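Local coordinates for protein Blo t 1 allergen (Blomia tropicalis, PDB 5JT8) that is a mite allergen of the papain-like cysteine protease family, seen here with its propeptide and probably a protein-cleaving enzyme once matured, at residues 156-161 and 221-226; 124-129 and 145-150; 272-277 and 314-319. One frame throughout, in Å; residues are numbered along the deposited sequence.

Interaction 1: residues 156-161 and 221-226; sequences QSIELS and QRYHVS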
loop_
_atom_site.group_PDB
_atom_site.type_symbol
_atom_site.label_atom_id
_atom_site.label_comp_id
_atom_site.label_asym_id
_atom_site.label_seq_id
_atom_site.Cartn_x
_atom_site.Cartn_y
_atom_site.Cartn_z
ATOM N N GLN A 156 15.285 -8.298 13.870
ATOM C CA GLN A 156 14.148 -8.429 14.782
ATOM C C GLN A 156 12.865 -8.432 13.973
ATOM O O GLN A 156 12.653 -7.558 13.131
ATOM C CB GLN A 156 14.107 -7.291 15.817
ATOM C CG GLN A 156 15.213 -7.332 16.862
ATOM C CD GLN A 156 15.245 -6.076 17.744
ATOM O OE1 GLN A 156 14.415 -5.185 17.600
ATOM N NE2 GLN A 156 16.213 -6.012 18.655
ATOM N N SER A 157 12.013 -9.413 14.232
ATOM C CA SER A 157 10.706 -9.467 13.587
ATOM C C SER A 157 9.672 -8.899 14.546
ATOM O O SER A 157 9.404 -9.477 15.592
ATOM C CB SER A 157 10.334 -10.903 13.196
ATOM O OG SER A 157 11.332 -11.460 12.367
ATOM N N ILE A 158 9.100 -7.759 14.191
ATOM C CA ILE A 158 8.061 -7.160 15.011
ATOM C C ILE A 158 6.832 -6.890 14.166
ATOM O O ILE A 158 6.909 -6.700 12.936
ATOM C CB ILE A 158 8.536 -5.855 15.665
ATOM C CG1 ILE A 158 8.918 -4.844 14.586
ATOM C CG2 ILE A 158 9.721 -6.122 16.594
ATOM C CD1 ILE A 158 9.672 -3.633 15.105
ATOM N N GLU A 159 5.689 -6.913 14.828
ATOM C CA GLU A 159 4.444 -6.546 14.199
ATOM C C GLU A 159 3.922 -5.303 14.907
ATOM O O GLU A 159 3.540 -5.361 16.080
ATOM C CB GLU A 159 3.426 -7.678 14.279
ATOM C CG GLU A 159 2.141 -7.344 13.561
ATOM C CD GLU A 159 1.176 -8.501 13.509
ATOM O OE1 GLU A 159 1.485 -9.569 14.089
ATOM O OE2 GLU A 159 0.103 -8.333 12.887
ATOM N N LEU A 160 3.934 -4.183 14.197
ATOM C CA LEU A 160 3.511 -2.919 14.773
ATOM C C LEU A 160 2.005 -2.715 14.646
ATOM O O LEU A 160 1.344 -3.339 13.806
ATOM C CB LEU A 160 4.261 -1.767 14.113
ATOM C CG LEU A 160 5.781 -1.809 14.264
ATOM C CD1 LEU A 160 6.431 -0.678 13.477
ATOM C CD2 LEU A 160 6.209 -1.762 15.717
ATOM N N SER A 161 1.479 -1.834 15.488
ATOM C CA SER A 161 0.055 -1.506 15.508
ATOM C C SER A 161 -0.336 -0.442 14.475
ATOM O O SER A 161 -0.126 0.756 14.703
ATOM C CB SER A 161 -0.339 -1.016 16.909
ATOM O OG SER A 161 -1.708 -0.677 16.988
ATOM N N GLN A 221 6.510 -1.987 24.794
ATOM C CA GLN A 221 7.661 -1.337 24.212
ATOM C C GLN A 221 7.219 -0.515 22.998
ATOM O O GLN A 221 6.262 -0.883 22.312
ATOM C CB GLN A 221 8.708 -2.372 23.827
ATOM C CG GLN A 221 9.994 -1.765 23.338
ATOM C CD GLN A 221 11.173 -2.623 23.682
ATOM O OE1 GLN A 221 11.102 -3.454 24.592
ATOM N NE2 GLN A 221 12.274 -2.431 22.964
ATOM N N ARG A 222 7.894 0.600 22.743
ATOM C CA ARG A 222 7.562 1.420 21.587
ATOM C C ARG A 222 8.701 1.417 20.601
ATOM O O ARG A 222 9.861 1.543 20.975
ATOM C CB ARG A 222 7.215 2.859 22.005
ATOM C CG ARG A 222 5.814 2.972 22.569
ATOM C CD ARG A 222 5.388 4.390 22.897
ATOM N NE ARG A 222 4.042 4.387 23.466
ATOM C CZ ARG A 222 2.931 4.625 22.772
ATOM N NH1 ARG A 222 2.998 4.915 21.479
ATOM N NH2 ARG A 222 1.749 4.592 23.379
ATOM N N TYR A 223 8.357 1.269 19.330
ATOM C CA TYR A 223 9.350 1.227 18.268
ATOM C C TYR A 223 9.303 2.515 17.458
ATOM O O TYR A 223 8.245 2.921 16.981
ATOM C CB TYR A 223 9.111 0.002 17.387
ATOM C CG TYR A 223 9.295 -1.259 18.181
ATOM C CD1 TYR A 223 8.263 -1.767 18.965
ATOM C CD2 TYR A 223 10.520 -1.912 18.199
ATOM C CE1 TYR A 223 8.443 -2.919 19.726
ATOM C CE2 TYR A 223 10.709 -3.065 18.951
ATOM C CZ TYR A 223 9.672 -3.562 19.715
ATOM O OH TYR A 223 9.867 -4.701 20.464
ATOM N N HIS A 224 10.453 3.155 17.313
ATOM C CA HIS A 224 10.533 4.422 16.606
ATOM C C HIS A 224 11.247 4.265 15.285
ATOM O O HIS A 224 11.856 3.243 15.022
ATOM C CB HIS A 224 11.283 5.458 17.444
ATOM C CG HIS A 224 10.678 5.710 18.786
ATOM N ND1 HIS A 224 9.892 6.812 19.051
ATOM C CD2 HIS A 224 10.740 5.003 19.940
ATOM C CE1 HIS A 224 9.500 6.775 20.314
ATOM N NE2 HIS A 224 10.003 5.690 20.875
ATOM N N VAL A 225 11.173 5.303 14.464
ATOM C CA VAL A 225 12.193 5.552 13.457
ATOM C C VAL A 225 12.797 6.906 13.865
ATOM O O VAL A 225 12.266 7.560 14.744
ATOM C CB VAL A 225 11.625 5.593 12.030
ATOM C CG1 VAL A 225 10.798 4.328 11.729
ATOM C CG2 VAL A 225 10.766 6.842 11.833
ATOM N N SER A 226 13.896 7.325 13.260
ATOM C CA SER A 226 14.482 8.606 13.635
ATOM C C SER A 226 14.250 9.687 12.583
ATOM O O SER A 226 14.456 10.874 12.842
ATOM C CB SER A 226 15.971 8.453 13.845
ATOM O OG SER A 226 16.606 8.410 12.582
#

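Interaction 2: residues 124-129 and 145-150; sequences RLTRIR and VAESLY. With NO3 (nitrate ion), chain I.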
loop_
_atom_site.group_PDB
_atom_site.type_symbol
_atom_site.label_atom_id
_atom_site.label_comp_id
_atom_site.label_asym_id
_atom_site.label_seq_id
_atom_site.Cartn_x
_atom_site.Cartn_y
_atom_site.Cartn_z
ATOM N N ARG A 124 14.334 -11.329 6.226
ATOM C CA ARG A 124 13.077 -11.989 6.502
ATOM C C ARG A 124 12.102 -10.869 6.745
ATOM O O ARG A 124 12.103 -10.286 7.812
ATOM C CB ARG A 124 13.171 -12.933 7.708
ATOM C CG ARG A 124 12.907 -14.400 7.358
ATOM C CD ARG A 124 12.737 -15.297 8.594
ATOM N NE ARG A 124 13.507 -14.824 9.743
ATOM C CZ ARG A 124 12.976 -14.532 10.929
ATOM N NH1 ARG A 124 11.670 -14.675 11.127
ATOM N NH2 ARG A 124 13.751 -14.101 11.922
ATOM N N LEU A 125 11.319 -10.523 5.729
ATOM C CA LEU A 125 10.337 -9.458 5.881
ATOM C C LEU A 125 9.155 -10.024 6.618
ATOM O O LEU A 125 9.003 -11.245 6.698
ATOM C CB LEU A 125 9.921 -8.894 4.529
ATOM C CG LEU A 125 11.098 -8.233 3.820
ATOM C CD1 LEU A 125 10.633 -7.600 2.511
ATOM C CD2 LEU A 125 11.753 -7.208 4.743
ATOM N N THR A 126 8.323 -9.154 7.177
ATOM C CA THR A 126 7.206 -9.640 7.975
ATOM C C THR A 126 6.082 -10.102 7.059
ATOM O O THR A 126 6.047 -9.772 5.869
ATOM C CB THR A 126 6.694 -8.566 8.963
ATOM O OG1 THR A 126 6.238 -7.423 8.235
ATOM C CG2 THR A 126 7.816 -8.149 9.925
ATOM N N ARG A 127 5.169 -10.880 7.620
ATOM C CA ARG A 127 4.084 -11.460 6.845
ATOM C C ARG A 127 3.148 -10.413 6.278
ATOM O O ARG A 127 3.028 -9.312 6.812
ATOM C CB ARG A 127 3.295 -12.456 7.703
ATOM C CG ARG A 127 4.091 -13.697 8.082
ATOM C CD ARG A 127 3.174 -14.793 8.611
ATOM N NE ARG A 127 3.457 -16.098 8.005
ATOM C CZ ARG A 127 3.105 -16.447 6.766
ATOM N NH1 ARG A 127 2.466 -15.586 5.976
ATOM N NH2 ARG A 127 3.405 -17.657 6.310
ATOM N N ILE A 128 2.477 -10.777 5.195
ATOM C CA ILE A 128 1.569 -9.880 4.502
ATOM C C ILE A 128 0.359 -9.570 5.386
ATOM O O ILE A 128 -0.212 -10.468 6.000
ATOM C CB ILE A 128 1.133 -10.497 3.150
ATOM C CG1 ILE A 128 2.286 -10.404 2.135
ATOM C CG2 ILE A 128 -0.126 -9.843 2.615
ATOM C CD1 ILE A 128 2.536 -9.006 1.610
ATOM N N ARG A 129 -0.015 -8.294 5.457
ATOM C CA ARG A 129 -1.142 -7.864 6.291
ATOM C C ARG A 129 -2.385 -7.620 5.451
ATOM O O ARG A 129 -2.319 -7.597 4.220
ATOM C CB ARG A 129 -0.793 -6.590 7.060
ATOM C CG ARG A 129 0.612 -6.543 7.649
ATOM C CD ARG A 129 0.894 -7.707 8.615
ATOM N NE ARG A 129 2.130 -7.493 9.378
ATOM C CZ ARG A 129 2.717 -8.415 10.140
ATOM N NH1 ARG A 129 2.192 -9.631 10.246
ATOM N NH2 ARG A 129 3.829 -8.122 10.800
ATOM N N VAL A 145 7.338 -0.571 6.120
ATOM C CA VAL A 145 8.704 -0.089 5.949
ATOM C C VAL A 145 9.456 -0.177 7.283
ATOM O O VAL A 145 10.568 -0.702 7.331
ATOM C CB VAL A 145 8.720 1.357 5.419
ATOM C CG1 VAL A 145 10.082 2.001 5.613
ATOM C CG2 VAL A 145 8.322 1.363 3.954
ATOM N N ALA A 146 8.825 0.291 8.368
ATOM C CA ALA A 146 9.466 0.273 9.690
ATOM C C ALA A 146 9.812 -1.148 10.129
ATOM O O ALA A 146 10.915 -1.414 10.606
ATOM C CB ALA A 146 8.567 0.950 10.744
ATOM N N GLU A 147 8.863 -2.061 9.971
ATOM C CA GLU A 147 9.103 -3.451 10.316
ATOM C C GLU A 147 10.249 -4.030 9.467
ATOM O O GLU A 147 11.103 -4.736 9.992
ATOM C CB GLU A 147 7.812 -4.277 10.161
ATOM C CG GLU A 147 6.699 -3.869 11.138
ATOM C CD GLU A 147 5.394 -4.637 10.936
ATOM O OE1 GLU A 147 5.316 -5.501 10.035
ATOM O OE2 GLU A 147 4.434 -4.381 11.690
ATOM N N SER A 148 10.288 -3.696 8.178
ATOM C CA SER A 148 11.378 -4.132 7.299
ATOM C C SER A 148 12.741 -3.695 7.812
ATOM O O SER A 148 13.699 -4.466 7.831
ATOM C CB SER A 148 11.187 -3.572 5.881
ATOM O OG SER A 148 10.009 -4.091 5.319
ATOM N N LEU A 149 12.823 -2.431 8.202
ATOM C CA LEU A 149 14.077 -1.885 8.710
ATOM C C LEU A 149 14.531 -2.590 9.984
ATOM O O LEU A 149 15.726 -2.822 10.149
ATOM C CB LEU A 149 13.944 -0.378 8.948
ATOM C CG LEU A 149 13.757 0.433 7.668
ATOM C CD1 LEU A 149 13.634 1.946 7.950
ATOM C CD2 LEU A 149 14.903 0.167 6.695
ATOM N N TYR A 150 13.599 -2.941 10.883
ATOM C CA TYR A 150 13.995 -3.660 12.102
ATOM C C TYR A 150 14.513 -5.042 11.754
ATOM O O TYR A 150 15.428 -5.560 12.403
ATOM C CB TYR A 150 12.836 -3.754 13.114
ATOM C CG TYR A 150 12.755 -2.506 13.960
ATOM C CD1 TYR A 150 13.477 -2.398 15.146
ATOM C CD2 TYR A 150 12.009 -1.422 13.547
ATOM C CE1 TYR A 150 13.439 -1.241 15.905
ATOM C CE2 TYR A 150 11.955 -0.259 14.298
ATOM C CZ TYR A 150 12.673 -0.173 15.474
ATOM O OH TYR A 150 12.624 0.984 16.222
HETATM N N NO3 I . 5.344 -10.843 11.637
HETATM O O1 NO3 I . 5.814 -11.594 10.732
HETATM O O2 NO3 I . 6.121 -10.141 12.352
HETATM O O3 NO3 I . 4.091 -10.795 11.834
HETATM O O HOH W 1 8.620 -6.646 6.917
HETATM O O HOH W 2 3.839 -5.087 7.870
#

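Interaction 3: residues 272-277 and 314-319; sequences VAYNDA and YVERGH. With NO3 (nitrate ion), chain J; NO3 (nitrate ion), chain H.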
loop_
_atom_site.group_PDB
_atom_site.type_symbol
_atom_site.label_atom_id
_atom_site.label_comp_id
_atom_site.label_asym_id
_atom_site.label_seq_id
_atom_site.Cartn_x
_atom_site.Cartn_y
_atom_site.Cartn_z
ATOM N N VAL A 272 -0.182 -0.170 -18.218
ATOM C CA VAL A 272 -1.289 0.422 -17.472
ATOM C C VAL A 272 -0.953 1.823 -16.944
ATOM O O VAL A 272 0.059 2.016 -16.248
ATOM C CB VAL A 272 -1.715 -0.484 -16.284
ATOM C CG1 VAL A 272 -2.678 0.248 -15.374
ATOM C CG2 VAL A 272 -2.334 -1.773 -16.792
ATOM N N ALA A 273 -1.798 2.789 -17.314
ATOM C CA ALA A 273 -1.846 4.112 -16.685
ATOM C C ALA A 273 -0.487 4.780 -16.598
ATOM O O ALA A 273 -0.021 5.109 -15.511
ATOM C CB ALA A 273 -2.460 4.003 -15.282
ATOM N N TYR A 274 0.147 4.958 -17.747
ATOM C CA TYR A 274 1.439 5.611 -17.823
ATOM C C TYR A 274 1.367 7.033 -17.273
ATOM O O TYR A 274 0.446 7.778 -17.597
ATOM C CB TYR A 274 1.936 5.627 -19.269
ATOM C CG TYR A 274 2.521 4.309 -19.744
ATOM C CD1 TYR A 274 2.433 3.160 -18.964
ATOM C CD2 TYR A 274 3.191 4.223 -20.962
ATOM C CE1 TYR A 274 2.978 1.964 -19.391
ATOM C CE2 TYR A 274 3.735 3.026 -21.397
ATOM C CZ TYR A 274 3.625 1.906 -20.609
ATOM O OH TYR A 274 4.173 0.723 -21.035
ATOM N N ASN A 275 2.329 7.392 -16.425
ATOM C CA ASN A 275 2.405 8.742 -15.853
ATOM C C ASN A 275 1.133 9.160 -15.122
ATOM O O ASN A 275 0.745 10.326 -15.168
ATOM C CB ASN A 275 2.717 9.774 -16.946
ATOM C CG ASN A 275 3.875 9.353 -17.835
ATOM O OD1 ASN A 275 4.998 9.129 -17.364
ATOM N ND2 ASN A 275 3.605 9.230 -19.131
ATOM N N ASP A 276 0.479 8.213 -14.458
ATOM C CA ASP A 276 -0.757 8.513 -13.739
ATOM C C ASP A 276 -0.593 9.596 -12.664
ATOM O O ASP A 276 0.307 9.521 -11.814
ATOM C CB ASP A 276 -1.294 7.250 -13.092
ATOM C CG ASP A 276 -2.790 7.284 -12.926
ATOM O OD1 ASP A 276 -3.354 8.397 -12.791
ATOM O OD2 ASP A 276 -3.395 6.200 -12.960
ATOM N N ALA A 277 -1.477 10.588 -12.688
ATOM C CA ALA A 277 -1.458 11.643 -11.677
ATOM C C ALA A 277 -2.388 11.299 -10.507
ATOM O O ALA A 277 -2.268 11.856 -9.414
ATOM C CB ALA A 277 -1.847 12.975 -12.292
ATOM N N TYR A 314 3.502 -7.389 -9.326
ATOM C CA TYR A 314 4.580 -6.979 -10.199
ATOM C C TYR A 314 4.085 -5.987 -11.245
ATOM O O TYR A 314 3.191 -6.298 -12.034
ATOM C CB TYR A 314 5.222 -8.203 -10.852
ATOM C CG TYR A 314 5.701 -9.224 -9.835
ATOM C CD1 TYR A 314 6.891 -9.037 -9.144
ATOM C CD2 TYR A 314 4.945 -10.358 -9.541
ATOM C CE1 TYR A 314 7.329 -9.954 -8.211
ATOM C CE2 TYR A 314 5.377 -11.287 -8.608
ATOM C CZ TYR A 314 6.577 -11.078 -7.950
ATOM O OH TYR A 314 7.018 -11.988 -7.019
ATOM N N VAL A 315 4.658 -4.786 -11.235
ATOM C CA VAL A 315 4.291 -3.772 -12.215
ATOM C C VAL A 315 5.501 -3.327 -13.018
ATOM O O VAL A 315 6.553 -3.048 -12.456
ATOM C CB VAL A 315 3.654 -2.506 -11.552
ATOM C CG1 VAL A 315 3.356 -1.430 -12.617
ATOM C CG2 VAL A 315 2.399 -2.864 -10.811
ATOM N N GLU A 316 5.328 -3.231 -14.330
ATOM C CA GLU A 316 6.391 -2.804 -15.224
ATOM C C GLU A 316 6.998 -1.446 -14.823
ATOM O O GLU A 316 6.278 -0.517 -14.461
ATOM C CB GLU A 316 5.843 -2.745 -16.650
ATOM C CG GLU A 316 6.776 -2.211 -17.691
ATOM C CD GLU A 316 6.117 -2.163 -19.076
ATOM O OE1 GLU A 316 5.091 -1.444 -19.252
ATOM O OE2 GLU A 316 6.627 -2.859 -19.978
ATOM N N ARG A 317 8.324 -1.357 -14.876
ATOM C CA ARG A 317 9.038 -0.100 -14.647
ATOM C C ARG A 317 9.084 0.753 -15.915
ATOM O O ARG A 317 8.585 0.348 -16.969
ATOM C CB ARG A 317 10.472 -0.366 -14.186
ATOM C CG ARG A 317 10.607 -1.284 -12.994
ATOM C CD ARG A 317 11.933 -1.032 -12.238
ATOM N NE ARG A 317 13.124 -1.085 -13.091
ATOM C CZ ARG A 317 13.781 -2.207 -13.372
ATOM N NH1 ARG A 317 13.354 -3.361 -12.884
ATOM N NH2 ARG A 317 14.853 -2.177 -14.153
ATOM N N GLY A 318 9.673 1.941 -15.801
ATOM C CA GLY A 318 10.025 2.726 -16.977
ATOM C C GLY A 318 8.980 3.711 -17.473
ATOM O O GLY A 318 9.212 4.418 -18.456
ATOM N N HIS A 319 7.837 3.784 -16.800
ATOM C CA HIS A 319 6.738 4.594 -17.323
ATOM C C HIS A 319 5.896 5.297 -16.272
ATOM O O HIS A 319 4.796 5.765 -16.597
ATOM C CB HIS A 319 5.802 3.732 -18.170
ATOM C CG HIS A 319 6.482 3.058 -19.314
ATOM N ND1 HIS A 319 6.784 3.714 -20.485
ATOM C CD2 HIS A 319 6.953 1.798 -19.454
ATOM C CE1 HIS A 319 7.399 2.882 -21.307
ATOM N NE2 HIS A 319 7.504 1.709 -20.709
HETATM N N NO3 J . 5.783 6.722 -21.482
HETATM O O1 NO3 J . 5.846 5.997 -22.519
HETATM O O2 NO3 J . 5.050 7.752 -21.483
HETATM O O3 NO3 J . 6.446 6.416 -20.446
HETATM N N NO3 H . -5.137 2.045 -17.914
HETATM O O1 NO3 H . -4.358 1.939 -18.912
HETATM O O2 NO3 H . -5.019 3.038 -17.136
HETATM O O3 NO3 H . -6.032 1.172 -17.693
#

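Interaction 1: residues 156-161 and 221-226
In the linker between helices 139-154 and 162-168, Ile158 and Leu160 form an apolar seat for the ring of Tyr223, which comes from the long loop leading to strand 227-230. Tyr223 supplies half of the buried area. Ile158 covers one ring face: its CD1 lies 4.0 Å from the ring centroid, 27° off the normal, in a CH-pi contact, with its closest approach, 3.6 Å, to Tyr223 CD2. The second branch, CG2, takes the outer part of the ring, 4.0 Å from Tyr223 CE2. Two branches can reach along the ring because CG1 stands between the backbone N and the carbonyl carbon (chi1 61°) and CG2 is swung beside the N. Leu160 works nearer the root of the side chain, its CD2 being 3.8 Å from Tyr223 CB and approaching the ring obliquely. Both segments belong to the helical half of the papain fold, and the seat is built on the long central helix 139-154: Tyr150 of that helix meets the Tyr223 ring edge-to-face and hydrogen-bonds through its hydroxyl to His224 O, while Glu147 OE2 accepts Leu160 N. No hydrogen bond joins the two segments directly; the contact is van der Waals and CH-pi packing. Gln156 adds a looser touch at the ring edge, where its OE1 lies near the ring plane, 4.5 Å from Tyr223 CE2. Just past Leu160, Ser161 N-caps helix 162-168 through a bond from Glu164 N to its OG, and Glu164 in turn forms a salt bridge with Arg222.

Interaction 2: residues 124-129 and 145-150
The long central helix of the papain fold is tied here to the loop that precedes it, through Glu147 on the helix and Thr126 and Arg129 on the loop. Glu147 OE1 takes two direct bonds. Thr126 OG1 donates to it at 2.8 Å, arriving nearly in line with the C-O bond; this hydroxyl sits between the backbone N and the carbonyl carbon (chi1 61°), a setting that turns it to the helix. Arg129 NH2 reaches the same oxygen at 3.1 Å in a salt bridge, from 36° above the carboxylate plane, with the oxygen lying near the guanidinium plane; the two flat groups stand almost perpendicular, 83° apart. A water adds a third donor to OE1. The other oxygen, OE2, accepts Leu160 N, so the buried carboxylate is held at both oxygens, and the adjacent guanidinium probably stabilises its negative charge. Beside this polar cluster, Leu125 CD2 packs 3.6 Å from Ser148 OG, whose hydroxyl is bonded back to Gly144 O within the helix. The carbonyls of Thr126 and Arg127 accept from the guanidinium of Arg300, on strand 294-300. A nitrate, probably from the crystallisation liquor, meets the edge of the Arg129 guanidinium: its O3 takes NH1 at 2.7 Å, while its O1 receives Arg127 N at 3.3 Å.

Interaction 3: residues 272-277 and 314-319
Tyr274 and His319 stack flat on one another and bury most of the surface in this contact. Their planes are only 5° apart and their ring centroids 4.0 Å, an offset stack in which the side chains run side by side in the same direction. The offset places His319 CB, rather than its ring, over the middle of the tyrosine, 3.4 Å from the centroid and 9° off the normal, a CH-pi contact; the imidazole lies over the hydroxyl end, with ND1 3.3 Å from Tyr274 CE2. With CG beside the backbone N (chi1 -58°), His319 lays its CB and ring along the tyrosine. Beyond the stack, Tyr274 OH donates to Glu316 OE1 at 3.0 Å, on the syn side but tilted out of the carboxylate plane. The backbone joins too: Asn275 N gives a 3.0 Å hydrogen bond to His319 O. Tyr274 and Asn275 occupy the two central positions of a type II beta turn from Ala273 to Asp276, which presents the ring and this N-H together. A nitrate, probably from the crystallisation liquor, bridges the segments, taking His319 ND1 at 2.7 Å on its O3 and Asn275 ND2 on its O2. The contact lies at the surface of the beta-rich half of the papain fold: strand 312-316, ending at Glu316, runs between the parallel strand 268-269 and the antiparallel strand 294-300, and Arg317, next in the chain, packs on helix 237-247.

How the interactions relate
Interactions 1 and 2 are neighbours, their centres about 10 Å apart, and share helix 139-154: residues of the helical segment of interaction 2 also bond to both segments of interaction 1. The central helix is thereby fastened to the loop before it, to the linker after it and to the later loop 221-226. Interaction 3 stands alone, its centre about 32 Å from that of interaction 1, on the opposite side of the chain's centre, and about 25 Å from that of interaction 2. It lies by the mixed sheet, where strand 312-316 ends and the loop after strand 268-269 passes. Along the chain the order is 2, 1, 3. The helical half of the papain fold thus holds the first two contacts and the beta-rich half the third.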